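SGT1 (Saccharomyces cerevisiae, PDB 5AN3) probably acts as an Hsp90 co-chaperone and adaptor linked to Skp1 function, its N-terminal TPR domain serving as a protein-interaction module. Local coordinates at residues 43-48 against 65-70. Numbering follows the deposited sequence.
Sequences FKAACL and ENAKEL
A45 and A67 bring the two helices together: their CA atoms lie only 4.1 Å apart, and the segment axes, running antiparallel at 166°, approach to 8.3 Å. The CB of A45 packs on the carbonyl O of A67 at 3.5 Å, and the CB of A67 lies near the O of A45 in return. This is the tight part of the contact: methyl meets methyl, A45 CB to A67 CB at 4.1 Å, each methyl also lies against the other residue's carbonyl, and no direct hydrogen bond runs from segment to segment. L48 and L70 pack beside it. In L48, CD1 stands anti to CA (chi2 174°), which carries it to the carboxamide of N66, with L48 CD1 3.6 Å from N66 CG. The same L48 CD1 meets L70 CD1 at 3.7 Å, the two leucine side chains crossing at about a right angle. L70 CD1 also touches the aliphatic chain of K44, which lies extended across it, with K44 CD 3.7 Å from L70 CD1.

Toward the ends of K44 and N66 the contact becomes looser and wetter. K44 NZ donates to a water 2.6 Å away, and that water donates to OD1 of N66, so the polar ends meet only through solvent. An alanine in place of K44 would keep CB but would probably leave L70 CD1 without the cover of CG, CD and CE, and the water without its lysine donor. Elsewhere K44 touches D28 and L31 of helix 20-33, while H97 of helix 84-100 packs on A67. Close antiparallel packing of neighbouring helices through small residues is characteristic of the helical hairpins that build a TPR domain.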
# COMPACT_ATOMS: atom_id res chain seq x y z
N PHE B 43 -10.96 -1.95 -20.56
CA PHE B 43 -10.35 -0.78 -19.96
C PHE B 43 -11.24 -0.10 -18.96
O PHE B 43 -10.70 0.60 -18.10
CB PHE B 43 -9.83 0.18 -21.00
CG PHE B 43 -8.60 -0.42 -21.64
CD1 PHE B 43 -7.51 -0.81 -20.86
CD2 PHE B 43 -8.55 -0.65 -23.00
CE1 PHE B 43 -6.39 -1.42 -21.44
CE2 PHE B 43 -7.43 -1.24 -23.59
CZ PHE B 43 -6.36 -1.63 -22.80
N LYS B 44 -12.57 -0.37 -18.95
CA LYS B 44 -13.40 0.14 -17.84
C LYS B 44 -12.97 -0.60 -16.57
O LYS B 44 -12.83 0.03 -15.53
CB LYS B 44 -14.90 0.01 -18.07
CG LYS B 44 -15.70 0.81 -17.05
CD LYS B 44 -17.18 0.57 -17.12
CE LYS B 44 -17.81 0.86 -15.78
NZ LYS B 44 -19.28 0.73 -15.81
N ALA B 45 -12.70 -1.91 -16.69
CA ALA B 45 -12.24 -2.74 -15.59
C ALA B 45 -10.89 -2.23 -15.07
O ALA B 45 -10.71 -2.17 -13.86
CB ALA B 45 -12.16 -4.21 -16.02
N ALA B 46 -9.96 -1.79 -16.00
CA ALA B 46 -8.65 -1.19 -15.68
C ALA B 46 -8.83 0.10 -14.86
O ALA B 46 -8.15 0.27 -13.85
CB ALA B 46 -7.85 -0.90 -16.94
N CYS B 47 -9.80 0.96 -15.25
CA CYS B 47 -10.15 2.18 -14.51
C CYS B 47 -10.52 1.84 -13.10
O CYS B 47 -9.97 2.44 -12.17
CB CYS B 47 -11.30 2.93 -15.19
SG CYS B 47 -10.86 3.68 -16.77
N LEU B 48 -11.45 0.87 -12.93
CA LEU B 48 -11.96 0.44 -11.64
C LEU B 48 -10.85 -0.12 -10.77
O LEU B 48 -10.84 0.15 -9.57
CB LEU B 48 -13.10 -0.57 -11.79
CG LEU B 48 -14.39 -0.06 -12.43
CD1 LEU B 48 -15.34 -1.18 -12.63
CD2 LEU B 48 -15.07 0.97 -11.57
N GLU B 65 -15.30 -6.43 -7.78
CA GLU B 65 -16.36 -7.31 -8.28
C GLU B 65 -16.89 -6.79 -9.63
O GLU B 65 -17.02 -7.57 -10.58
CB GLU B 65 -17.50 -7.42 -7.26
N ASN B 66 -17.10 -5.47 -9.73
CA ASN B 66 -17.53 -4.77 -10.94
C ASN B 66 -16.49 -4.97 -12.06
O ASN B 66 -16.87 -5.32 -13.18
CB ASN B 66 -17.76 -3.29 -10.60
CG ASN B 66 -18.52 -2.42 -11.58
OD1 ASN B 66 -18.83 -2.80 -12.72
ND2 ASN B 66 -18.78 -1.19 -11.15
N ALA B 67 -15.18 -4.80 -11.73
CA ALA B 67 -14.07 -5.00 -12.68
C ALA B 67 -14.09 -6.44 -13.21
O ALA B 67 -14.12 -6.62 -14.43
CB ALA B 67 -12.75 -4.69 -12.01
N LYS B 68 -14.19 -7.45 -12.31
CA LYS B 68 -14.25 -8.88 -12.68
C LYS B 68 -15.46 -9.16 -13.60
O LYS B 68 -15.30 -9.85 -14.61
CB LYS B 68 -14.31 -9.77 -11.42
CG LYS B 68 -14.47 -11.27 -11.70
N GLU B 69 -16.64 -8.58 -13.27
CA GLU B 69 -17.88 -8.74 -14.04
C GLU B 69 -17.74 -8.14 -15.44
O GLU B 69 -18.27 -8.70 -16.39
CB GLU B 69 -19.07 -8.12 -13.29
N LEU B 70 -16.98 -7.04 -15.59
CA LEU B 70 -16.70 -6.43 -16.90
C LEU B 70 -15.79 -7.35 -17.73
O LEU B 70 -15.96 -7.45 -18.95
CB LEU B 70 -16.04 -5.05 -16.74
CG LEU B 70 -16.98 -3.89 -16.44
CD1 LEU B 70 -16.20 -2.74 -15.87
CD2 LEU B 70 -17.71 -3.44 -17.68
O HOH W 1 -20.28 -1.61 -15.31